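Local coordinates for vibralactone Cyclase (PDB 6KD0), which probably catalyses the cyclization that forms the fused bicyclic beta-lactone of vibralactone, using an alpha/beta hydrolase scaffold, at residues C278-L283 against P307-F313; F274-C278 against F326-T330; Y208-C212 against L283-G287; V101-W106 against S177-S183. Residue numbers count along the deposited sequence, not the author numbering.

Contact 1 (C278-L283 against P307-F313)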
loop_
_atom_site.group_PDB
_atom_site.type_symbol
_atom_site.label_atom_id
_atom_site.label_comp_id
_atom_site.label_asym_id
_atom_site.label_seq_id
_atom_site.Cartn_x
_atom_site.Cartn_y
_atom_site.Cartn_z
ATOM N N CYS A 278 4.455 10.221 4.428
ATOM C CA CYS A 278 3.933 11.581 4.411
ATOM C C CYS A 278 4.203 12.217 5.767
ATOM O O CYS A 278 3.997 11.583 6.812
ATOM C CB CYS A 278 2.435 11.600 4.095
ATOM S SG CYS A 278 2.079 11.088 2.405
ATOM N N GLY A 279 4.635 13.478 5.754
ATOM C CA GLY A 279 5.094 14.098 6.986
ATOM C C GLY A 279 3.974 14.464 7.941
ATOM O O GLY A 279 4.144 14.396 9.158
ATOM N N TRP A 280 2.827 14.880 7.415
ATOM C CA TRP A 280 1.756 15.439 8.239
ATOM C C TRP A 280 0.678 14.382 8.462
ATOM O O TRP A 280 -0.415 14.450 7.908
ATOM C CB TRP A 280 1.183 16.679 7.561
ATOM C CG TRP A 280 0.312 17.552 8.419
ATOM C CD1 TRP A 280 -0.043 17.359 9.730
ATOM C CD2 TRP A 280 -0.328 18.768 8.006
ATOM N NE1 TRP A 280 -0.857 18.389 10.155
ATOM C CE2 TRP A 280 -1.047 19.263 9.114
ATOM C CE3 TRP A 280 -0.370 19.479 6.803
ATOM C CZ2 TRP A 280 -1.790 20.447 9.053
ATOM C CZ3 TRP A 280 -1.111 20.657 6.747
ATOM C CH2 TRP A 280 -1.805 21.123 7.864
ATOM N N ASP A 281 1.001 13.404 9.312
ATOM C CA ASP A 281 0.281 12.135 9.320
ATOM C C ASP A 281 0.472 11.494 10.689
ATOM O O ASP A 281 1.618 11.293 11.113
ATOM C CB ASP A 281 0.821 11.250 8.181
ATOM C CG ASP A 281 0.094 9.917 8.026
ATOM O OD1 ASP A 281 -0.750 9.539 8.875
ATOM O OD2 ASP A 281 0.387 9.237 7.023
ATOM N N PRO A 282 -0.610 11.201 11.423
ATOM C CA PRO A 282 -0.453 10.534 12.732
ATOM C C PRO A 282 0.223 9.176 12.642
ATOM O O PRO A 282 0.880 8.755 13.606
ATOM C CB PRO A 282 -1.899 10.406 13.238
ATOM C CG PRO A 282 -2.736 10.435 11.986
ATOM C CD PRO A 282 -2.030 11.416 11.085
ATOM N N LEU A 283 0.093 8.478 11.514
ATOM C CA LEU A 283 0.736 7.177 11.313
ATOM C C LEU A 283 2.200 7.285 10.898
ATOM O O LEU A 283 2.826 6.256 10.614
ATOM C CB LEU A 283 -0.020 6.384 10.234
ATOM C CG LEU A 283 -1.447 5.946 10.526
ATOM C CD1 LEU A 283 -1.997 5.058 9.380
ATOM C CD2 LEU A 283 -1.543 5.224 11.858
ATOM N N PRO A 307 7.545 15.947 3.347
ATOM C CA PRO A 307 7.149 16.804 4.471
ATOM C C PRO A 307 5.969 17.696 4.118
ATOM O O PRO A 307 5.751 18.060 2.960
ATOM C CB PRO A 307 8.405 17.638 4.763
ATOM C CG PRO A 307 9.334 17.431 3.631
ATOM C CD PRO A 307 8.900 16.234 2.844
ATOM N N GLY A 308 5.195 18.034 5.145
ATOM C CA GLY A 308 4.130 19.014 5.020
ATOM C C GLY A 308 2.919 18.588 4.216
ATOM O O GLY A 308 2.094 19.447 3.870
ATOM N N VAL A 309 2.779 17.305 3.896
ATOM C CA VAL A 309 1.565 16.852 3.218
ATOM C C VAL A 309 0.941 15.685 3.973
ATOM O O VAL A 309 1.652 14.911 4.640
ATOM C CB VAL A 309 1.839 16.482 1.751
ATOM C CG1 VAL A 309 1.993 17.760 0.940
ATOM C CG2 VAL A 309 3.073 15.629 1.637
ATOM N N PRO A 310 -0.375 15.531 3.897
ATOM C CA PRO A 310 -1.066 14.524 4.703
ATOM C C PRO A 310 -1.101 13.142 4.049
ATOM O O PRO A 310 -0.745 12.932 2.887
ATOM C CB PRO A 310 -2.473 15.107 4.813
ATOM C CG PRO A 310 -2.666 15.781 3.503
ATOM C CD PRO A 310 -1.330 16.418 3.205
ATOM N N HIS A 311 -1.566 12.194 4.852
ATOM C CA HIS A 311 -1.831 10.815 4.450
ATOM C C HIS A 311 -2.673 10.747 3.182
ATOM O O HIS A 311 -3.795 11.266 3.138
ATOM C CB HIS A 311 -2.551 10.128 5.607
ATOM C CG HIS A 311 -2.606 8.635 5.516
ATOM N ND1 HIS A 311 -1.639 7.822 6.068
ATOM C CD2 HIS A 311 -3.550 7.810 5.010
ATOM C CE1 HIS A 311 -1.978 6.557 5.894
ATOM N NE2 HIS A 311 -3.133 6.523 5.252
ATOM N N ALA A 312 -2.123 10.115 2.147
ATOM C CA ALA A 312 -2.833 9.855 0.896
ATOM C C ALA A 312 -3.191 11.121 0.136
ATOM O O ALA A 312 -4.177 11.122 -0.617
ATOM C CB ALA A 312 -4.115 9.051 1.126
ATOM N N PHE A 313 -2.429 12.206 0.334
ATOM C CA PHE A 313 -2.714 13.445 -0.386
ATOM C C PHE A 313 -2.612 13.254 -1.892
ATOM O O PHE A 313 -3.268 13.977 -2.645
ATOM C CB PHE A 313 -1.764 14.552 0.055
ATOM C CG PHE A 313 -0.459 14.537 -0.689
ATOM C CD1 PHE A 313 0.549 13.658 -0.322
ATOM C CD2 PHE A 313 -0.255 15.379 -1.772
ATOM C CE1 PHE A 313 1.754 13.633 -1.022
ATOM C CE2 PHE A 313 0.936 15.350 -2.473
ATOM C CZ PHE A 313 1.938 14.477 -2.098
HETATM O O HOH W 1 -2.788 12.883 7.411
#
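His311 ND1 donates a short hydrogen bond to Asp281 OD2 (2.6 Å), which lies close to the plane of the imidazole ring. The other carboxylate oxygen, Asp281 OD1, accepts from Leu283 N at 3.0 Å, a capping bond before helix 284-296, so both oxygens of the acid are engaged. The backbones are joined by a hydrogen bond from Trp280 N to Val309 O (3.0 Å) and by a water 2.9 Å from both Trp280 O, to which it donates, and His311 N, from which it accepts. Apolar contacts fill in around this polar core. Leu283 CD1 lies 3.8 Å from His311 CE1, and Cys278 SG meets the edge of the Phe313 ring, 4.0 Å from CD1. Gly279 CA comes within 4.2 Å of Pro307 CA, where a beta-carbon would clash. Because His311 NE2 also hydrogen-bonds to Ser177 OG, the buried pair has the geometry of a charge relay, consistent with the histidine and acid of an alpha/beta hydrolase catalytic triad.

Contact 2 (F274-C278 against F326-T330)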
loop_
_atom_site.group_PDB
_atom_site.type_symbol
_atom_site.label_atom_id
_atom_site.label_comp_id
_atom_site.label_asym_id
_atom_site.label_seq_id
_atom_site.Cartn_x
_atom_site.Cartn_y
_atom_site.Cartn_z
ATOM N N PHE A 274 11.201 -0.405 -0.212
ATOM C CA PHE A 274 11.088 0.998 -0.594
ATOM C C PHE A 274 9.895 1.570 0.162
ATOM O O PHE A 274 8.751 1.157 -0.069
ATOM C CB PHE A 274 10.923 1.144 -2.109
ATOM C CG PHE A 274 11.000 2.573 -2.615
ATOM C CD1 PHE A 274 9.875 3.381 -2.649
ATOM C CD2 PHE A 274 12.191 3.081 -3.110
ATOM C CE1 PHE A 274 9.947 4.680 -3.130
ATOM C CE2 PHE A 274 12.275 4.381 -3.590
ATOM C CZ PHE A 274 11.146 5.183 -3.602
ATOM N N PHE A 275 10.165 2.518 1.056
ATOM C CA PHE A 275 9.190 3.029 2.005
ATOM C C PHE A 275 8.907 4.490 1.692
ATOM O O PHE A 275 9.839 5.286 1.521
ATOM C CB PHE A 275 9.722 2.874 3.433
ATOM C CG PHE A 275 8.666 2.940 4.481
ATOM C CD1 PHE A 275 8.110 4.154 4.845
ATOM C CD2 PHE A 275 8.227 1.777 5.114
ATOM C CE1 PHE A 275 7.123 4.215 5.820
ATOM C CE2 PHE A 275 7.242 1.840 6.092
ATOM C CZ PHE A 275 6.698 3.056 6.437
ATOM N N MET A 276 7.629 4.844 1.596
ATOM C CA MET A 276 7.233 6.209 1.286
ATOM C C MET A 276 6.389 6.739 2.431
ATOM O O MET A 276 5.426 6.090 2.838
ATOM C CB MET A 276 6.453 6.266 -0.026
ATOM C CG MET A 276 7.191 5.618 -1.155
ATOM S SD MET A 276 6.305 5.773 -2.700
ATOM C CE MET A 276 6.621 7.496 -3.084
ATOM N N SER A 277 6.736 7.919 2.931
ATOM C CA SER A 277 6.109 8.486 4.114
ATOM C C SER A 277 5.585 9.882 3.816
ATOM O O SER A 277 6.194 10.638 3.055
ATOM C CB SER A 277 7.099 8.543 5.279
ATOM O OG SER A 277 6.458 8.917 6.503
ATOM N N CYS A 278 4.455 10.221 4.428
ATOM C CA CYS A 278 3.933 11.581 4.411
ATOM C C CYS A 278 4.203 12.217 5.767
ATOM O O CYS A 278 3.997 11.583 6.812
ATOM C CB CYS A 278 2.435 11.600 4.095
ATOM S SG CYS A 278 2.079 11.088 2.405
ATOM N N PHE A 326 4.989 12.374 -6.307
ATOM C CA PHE A 326 4.807 11.205 -5.448
ATOM C C PHE A 326 4.521 9.949 -6.274
ATOM O O PHE A 326 5.106 8.884 -6.038
ATOM C CB PHE A 326 3.678 11.477 -4.443
ATOM C CG PHE A 326 3.590 10.456 -3.317
ATOM C CD1 PHE A 326 3.000 9.213 -3.519
ATOM C CD2 PHE A 326 4.089 10.755 -2.057
ATOM C CE1 PHE A 326 2.922 8.269 -2.472
ATOM C CE2 PHE A 326 4.011 9.830 -1.011
ATOM C CZ PHE A 326 3.428 8.594 -1.223
ATOM N N GLN A 327 3.629 10.051 -7.259
ATOM C CA GLN A 327 3.359 8.861 -8.073
ATOM C C GLN A 327 4.568 8.484 -8.928
ATOM O O GLN A 327 4.879 7.291 -9.087
ATOM C CB GLN A 327 2.121 9.042 -8.945
ATOM C CG GLN A 327 1.731 7.762 -9.691
ATOM C CD GLN A 327 1.321 6.617 -8.761
ATOM O OE1 GLN A 327 1.051 6.819 -7.573
ATOM N NE2 GLN A 327 1.254 5.415 -9.308
ATOM N N GLU A 328 5.279 9.486 -9.460
ATOM C CA GLU A 328 6.481 9.217 -10.249
ATOM C C GLU A 328 7.545 8.521 -9.412
ATOM O O GLU A 328 8.216 7.600 -9.888
ATOM C CB GLU A 328 7.041 10.516 -10.832
ATOM C CG GLU A 328 6.193 11.127 -11.942
ATOM C CD GLU A 328 6.597 12.572 -12.248
ATOM O OE1 GLU A 328 7.683 12.995 -11.785
ATOM O OE2 GLU A 328 5.832 13.282 -12.942
ATOM N N GLU A 329 7.713 8.947 -8.160
ATOM C CA GLU A 329 8.690 8.313 -7.283
ATOM C C GLU A 329 8.231 6.930 -6.823
ATOM O O GLU A 329 9.072 6.052 -6.585
ATOM C CB GLU A 329 8.983 9.211 -6.088
ATOM C CG GLU A 329 10.046 8.626 -5.152
ATOM C CD GLU A 329 10.801 9.692 -4.377
ATOM O OE1 GLU A 329 11.902 9.381 -3.858
ATOM O OE2 GLU A 329 10.286 10.834 -4.279
ATOM N N THR A 330 6.914 6.714 -6.698
ATOM C CA THR A 330 6.395 5.359 -6.506
ATOM C C THR A 330 6.865 4.453 -7.633
ATOM O O THR A 330 7.390 3.350 -7.405
ATOM C CB THR A 330 4.856 5.371 -6.459
ATOM O OG1 THR A 330 4.400 6.115 -5.321
ATOM C CG2 THR A 330 4.306 3.937 -6.384
#
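Strand 274-278 of the central sheet is covered on one face by the C-terminal helix 321-338, whose segment 326-330 runs nearly antiparallel to it (166°), the two short axes approaching to 10.5 Å. At the start of the strand, Phe274 extends its ring under the helix, bringing CZ to 3.7 Å from Glu329 O and 3.9 Å from Glu329 CG. The Glu329 carboxylate reaches the neighbouring strand, where OE1 hydrogen-bonds to Thr304. Met276 then makes the most extensive contact. Its methyl CE sits over the face of the Phe326 ring, 3.8 Å from the centroid, in a CH-pi contact, and packs 3.6 Å from Phe326 O. Met276 SD lies 4.7 Å from the same centroid, an oblique Met-aromatic contact, and 3.3 Å from Thr330 OG1, a hydroxyl that donates within the helix to Phe326 O (2.9 Å). At the strand's end Cys278 SG also approaches this ring obliquely, 4.1 Å from Phe326 CE2, so two sulfurs converge on one phenyl group. No hydrogen bond links the two segments, which meet through sulfur-aromatic, CH-pi and van der Waals contacts in the buried layer between sheet and covering helix of the alpha/beta hydrolase fold.

Contact 3 (Y208-C212 against L283-G287)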
loop_
_atom_site.group_PDB
_atom_site.type_symbol
_atom_site.label_atom_id
_atom_site.label_comp_id
_atom_site.label_asym_id
_atom_site.label_seq_id
_atom_site.Cartn_x
_atom_site.Cartn_y
_atom_site.Cartn_z
ATOM N N TYR A 208 3.069 4.838 3.483
ATOM C CA TYR A 208 2.489 5.295 4.747
ATOM C C TYR A 208 1.558 4.272 5.405
ATOM O O TYR A 208 0.403 4.599 5.678
ATOM C CB TYR A 208 1.768 6.649 4.524
ATOM C CG TYR A 208 0.926 6.813 3.251
ATOM C CD1 TYR A 208 -0.364 6.308 3.170
ATOM C CD2 TYR A 208 1.417 7.502 2.133
ATOM C CE1 TYR A 208 -1.141 6.458 2.028
ATOM C CE2 TYR A 208 0.644 7.646 0.976
ATOM C CZ TYR A 208 -0.634 7.129 0.934
ATOM O OH TYR A 208 -1.435 7.246 -0.192
ATOM N N PRO A 209 2.020 3.051 5.703
ATOM C CA PRO A 209 1.128 2.013 6.313
ATOM C C PRO A 209 0.996 2.177 7.816
ATOM O O PRO A 209 1.933 2.646 8.479
ATOM C CB PRO A 209 1.862 0.698 5.992
ATOM C CG PRO A 209 3.330 1.117 6.030
ATOM C CD PRO A 209 3.340 2.485 5.349
ATOM N N PRO A 210 -0.129 1.755 8.404
ATOM C CA PRO A 210 -0.121 1.442 9.838
ATOM C C PRO A 210 0.728 0.200 10.047
ATOM O O PRO A 210 0.825 -0.660 9.168
ATOM C CB PRO A 210 -1.600 1.185 10.173
ATOM C CG PRO A 210 -2.229 0.776 8.844
ATOM C CD PRO A 210 -1.402 1.390 7.741
ATOM N N THR A 211 1.417 0.144 11.192
ATOM C CA THR A 211 2.290 -0.989 11.492
ATOM C C THR A 211 2.026 -1.624 12.843
ATOM O O THR A 211 2.503 -2.743 13.072
ATOM C CB THR A 211 3.767 -0.575 11.433
ATOM O OG1 THR A 211 4.033 0.365 12.482
ATOM C CG2 THR A 211 4.087 0.060 10.084
ATOM N N CYS A 212 1.283 -0.974 13.734
ATOM C CA CYS A 212 1.122 -1.522 15.071
ATOM C C CYS A 212 -0.109 -0.920 15.719
ATOM O O CYS A 212 -0.293 0.301 15.690
ATOM C CB CYS A 212 2.369 -1.234 15.930
ATOM S SG CYS A 212 2.391 -2.182 17.452
ATOM N N LEU A 283 0.093 8.478 11.514
ATOM C CA LEU A 283 0.736 7.177 11.313
ATOM C C LEU A 283 2.200 7.285 10.898
ATOM O O LEU A 283 2.826 6.256 10.614
ATOM C CB LEU A 283 -0.020 6.384 10.234
ATOM C CG LEU A 283 -1.447 5.946 10.526
ATOM C CD1 LEU A 283 -1.997 5.058 9.380
ATOM C CD2 LEU A 283 -1.543 5.224 11.858
ATOM N N ARG A 284 2.758 8.498 10.832
ATOM C CA ARG A 284 4.107 8.652 10.299
ATOM C C ARG A 284 5.127 7.875 11.122
ATOM O O ARG A 284 5.939 7.119 10.575
ATOM C CB ARG A 284 4.488 10.133 10.240
ATOM C CG ARG A 284 5.907 10.388 9.736
ATOM C CD ARG A 284 6.352 11.831 10.059
ATOM N NE ARG A 284 6.598 12.022 11.490
ATOM C CZ ARG A 284 6.246 13.098 12.191
ATOM N NH1 ARG A 284 5.599 14.103 11.611
ATOM N NH2 ARG A 284 6.543 13.169 13.482
ATOM N N ASP A 285 5.104 8.050 12.441
ATOM C CA ASP A 285 6.220 7.561 13.244
ATOM C C ASP A 285 6.206 6.040 13.417
ATOM O O ASP A 285 7.280 5.432 13.473
ATOM C CB ASP A 285 6.257 8.294 14.583
ATOM C CG ASP A 285 6.795 9.722 14.448
ATOM O OD1 ASP A 285 7.448 10.032 13.423
ATOM O OD2 ASP A 285 6.543 10.542 15.342
ATOM N N GLU A 286 5.039 5.389 13.463
ATOM C CA GLU A 286 5.081 3.927 13.513
ATOM C C GLU A 286 5.605 3.346 12.206
ATOM O O GLU A 286 6.243 2.285 12.208
ATOM C CB GLU A 286 3.712 3.347 13.872
ATOM C CG GLU A 286 2.611 3.571 12.849
ATOM C CD GLU A 286 1.254 3.193 13.420
ATOM O OE1 GLU A 286 0.695 2.139 13.029
ATOM O OE2 GLU A 286 0.765 3.938 14.292
ATOM N N GLY A 287 5.388 4.044 11.087
ATOM C CA GLY A 287 5.998 3.620 9.838
ATOM C C GLY A 287 7.503 3.829 9.830
ATOM O O GLY A 287 8.262 2.966 9.374
HETATM O O HOH W 2 3.396 4.852 8.343
HETATM O O HOH W 3 -0.249 2.894 16.352
#
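Leu283 lays its side chain against the ring of Pro210, with CD1 4.0 Å from Pro210 CB and 3.9 Å from Pro210 N. In this alpha/beta hydrolase fold the contact joins the loop that leaves strand 203-207 to the first turn of helix 284-296, which follows the next strand of the sheet, 273-278. One turn along the helix, Glu286 turns its carboxylate back to the loop. Its OE1 accepts from two successive amides, Thr211 N at 2.8 Å and Cys212 N at 3.2 Å, so a single carboxylate oxygen is shared by two consecutive backbone NH groups. Thr211 reciprocates with a weak hydrogen bond from OG1 to Glu286 O (2.9 Å), while its methyl CG2 rests 4.0 Å from Gly287 CA. At the start of the loop Tyr208 leads its ring away from the helix towards His311 and Ser177, so the same segment reaches the probable catalytic residues; further on, Pro210 O receives a hydrogen bond from Asn181. The gap between the two backbones near Pro209 is bridged by a water that donates both to Pro209 O and to Leu283 O, at 2.7 Å each.

Contact 4 (V101-W106 against S177-S183)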
loop_
_atom_site.group_PDB
_atom_site.type_symbol
_atom_site.label_atom_id
_atom_site.label_comp_id
_atom_site.label_asym_id
_atom_site.label_seq_id
_atom_site.Cartn_x
_atom_site.Cartn_y
_atom_site.Cartn_z
ATOM N N VAL A 101 -1.692 -4.028 -3.359
ATOM C CA VAL A 101 -2.718 -4.089 -2.316
ATOM C C VAL A 101 -3.238 -2.681 -2.040
ATOM O O VAL A 101 -2.524 -1.831 -1.474
ATOM C CB VAL A 101 -2.191 -4.728 -1.030
ATOM C CG1 VAL A 101 -3.372 -5.101 -0.113
ATOM C CG2 VAL A 101 -1.341 -5.932 -1.368
ATOM N N HIS A 102 -4.523 -2.471 -2.343
ATOM C CA HIS A 102 -5.135 -1.148 -2.279
ATOM C C HIS A 102 -5.363 -0.679 -0.837
ATOM O O HIS A 102 -5.348 -1.459 0.124
ATOM C CB HIS A 102 -6.467 -1.152 -3.054
ATOM C CG HIS A 102 -7.569 -1.876 -2.347
ATOM N ND1 HIS A 102 -8.229 -1.348 -1.259
ATOM C CD2 HIS A 102 -8.136 -3.085 -2.581
ATOM C CE1 HIS A 102 -9.137 -2.211 -0.833
ATOM N NE2 HIS A 102 -9.103 -3.272 -1.622
ATOM N N CYS A 103 -5.639 0.615 -0.712
ATOM C CA CYS A 103 -5.812 1.290 0.564
ATOM C C CYS A 103 -7.258 1.203 1.048
ATOM O O CYS A 103 -8.135 0.594 0.413
ATOM C CB CYS A 103 -5.413 2.755 0.446
ATOM S SG CYS A 103 -6.716 3.764 -0.347
ATOM N N GLY A 104 -7.504 1.854 2.185
ATOM C CA GLY A 104 -8.862 2.092 2.629
ATOM C C GLY A 104 -9.119 1.852 4.099
ATOM O O GLY A 104 -10.277 1.631 4.472
ATOM N N GLY A 105 -8.079 1.891 4.941
ATOM C CA GLY A 105 -8.288 1.718 6.378
ATOM C C GLY A 105 -8.809 0.349 6.774
ATOM O O GLY A 105 -9.332 0.194 7.888
ATOM N N TRP A 106 -8.670 -0.650 5.883
ATOM C CA TRP A 106 -9.185 -2.025 5.982
ATOM C C TRP A 106 -10.691 -2.124 5.760
ATOM O O TRP A 106 -11.216 -3.236 5.613
ATOM C CB TRP A 106 -8.849 -2.690 7.318
ATOM C CG TRP A 106 -7.399 -2.719 7.655
ATOM C CD1 TRP A 106 -6.397 -3.376 6.965
ATOM C CD2 TRP A 106 -6.773 -2.094 8.781
ATOM N NE1 TRP A 106 -5.179 -3.165 7.593
ATOM C CE2 TRP A 106 -5.387 -2.395 8.714
ATOM C CE3 TRP A 106 -7.245 -1.303 9.841
ATOM C CZ2 TRP A 106 -4.474 -1.926 9.661
ATOM C CZ3 TRP A 106 -6.334 -0.839 10.783
ATOM C CH2 TRP A 106 -4.961 -1.151 10.681
ATOM N N SER A 177 -1.192 2.359 2.340
ATOM C CA SER A 177 -1.889 2.612 3.616
ATOM C C SER A 177 -2.293 1.274 4.224
ATOM O O SER A 177 -1.403 0.441 4.458
ATOM C CB SER A 177 -3.025 3.610 3.392
ATOM O OG SER A 177 -3.618 3.939 4.653
ATOM N N ALA A 178 -3.581 1.014 4.496
ATOM C CA ALA A 178 -3.963 -0.267 5.088
ATOM C C ALA A 178 -3.536 -1.437 4.210
ATOM O O ALA A 178 -3.212 -2.525 4.722
ATOM C CB ALA A 178 -5.469 -0.302 5.344
ATOM N N GLY A 179 -3.517 -1.236 2.888
ATOM C CA GLY A 179 -3.042 -2.284 1.997
ATOM C C GLY A 179 -1.555 -2.535 2.141
ATOM O O GLY A 179 -1.098 -3.683 2.037
ATOM N N GLY A 180 -0.789 -1.482 2.431
ATOM C CA GLY A 180 0.624 -1.653 2.731
ATOM C C GLY A 180 0.829 -2.456 4.002
ATOM O O GLY A 180 1.704 -3.317 4.081
ATOM N N ASN A 181 0.004 -2.186 5.009
ATOM C CA ASN A 181 0.002 -2.970 6.243
ATOM C C ASN A 181 -0.244 -4.451 5.950
ATOM O O ASN A 181 0.488 -5.338 6.433
ATOM C CB ASN A 181 -1.056 -2.363 7.171
ATOM C CG ASN A 181 -1.466 -3.282 8.304
ATOM O OD1 ASN A 181 -2.326 -4.141 8.133
ATOM N ND2 ASN A 181 -0.877 -3.082 9.473
ATOM N N LEU A 182 -1.277 -4.745 5.150
ATOM C CA LEU A 182 -1.553 -6.143 4.824
ATOM C C LEU A 182 -0.404 -6.759 4.037
ATOM O O LEU A 182 -0.090 -7.941 4.211
ATOM C CB LEU A 182 -2.866 -6.261 4.039
ATOM C CG LEU A 182 -4.132 -5.774 4.771
ATOM C CD1 LEU A 182 -5.379 -6.002 3.927
ATOM C CD2 LEU A 182 -4.283 -6.420 6.157
ATOM N N SER A 183 0.258 -5.970 3.184
ATOM C CA SER A 183 1.379 -6.532 2.440
ATOM C C SER A 183 2.589 -6.770 3.338
ATOM O O SER A 183 3.368 -7.688 3.076
ATOM C CB SER A 183 1.746 -5.632 1.251
ATOM O OG SER A 183 2.431 -4.498 1.713
HETATM O O HOH W 4 -5.797 2.618 4.025
#
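Ser177 sits at the tight turn between strand 171-176 and helix 178-192, in what is probably the nucleophile elbow of this alpha/beta hydrolase; its strained backbone (phi 57°, psi -122°) and its hydrogen bond to His311 fit that role. The loop 101-106 wraps around the start of the helix. The main bump is the methyl of Ala178, which fills a hollow made by the turn at Gly105 and the indole of Trp106: Ala178 CB is 3.4 Å from Gly105 N, 3.3 Å from Trp106 N and 3.6 Å from the centroid of the five-membered ring, over its face. The next residue supplies a flat surface instead. Gly179 CA makes CA-H...O contacts with His102 O (3.1 Å) and Val101 O (3.5 Å), and a beta-carbon there would collide with both carbonyls. Val101 fits further along the helix, its CB 3.4 Å from Gly179 O and its CG2 4.1 Å from Ser183 CB. Trp106 NE1 hydrogen-bonds to Asn181 OD1 (3.1 Å), while Asn181 ND2 reaches on to Pro210. A pocket remains between the glycine turn and the elbow, consistent with an oxyanion hole as in hormone-sensitive-lipase relatives. A water occupies it, accepting from Gly104 N and Gly105 N at 2.6 Å each and Ala178 N at 2.8 Å, and lying 2.6 Å from Ser177 OG.

From the N terminus, contact 4 closes first, bringing the loop after strand 97-101 onto the elbow and helix 178-192 before any other contact opens. Contact 3 opens next, at 208-212, and contacts 2 and 1 open at 274-278 and 278-283, sharing Cys278. Contact 3 then closes at 283-287, crossing both. Contact 1 closes at 307-313 and is nested inside contact 2, which closes last on helix 321-338. Loops at the ends of strands adjacent in the sheet (97-101, 171-176, 203-207, 273-278, 301-307) are thereby gathered around the probable active site. Phe313 CE1, 3.8 Å from Phe326 CD2, joins contacts 1 and 2; Met276 O, 2.7 Å from Tyr208 N, joins contacts 2 and 3.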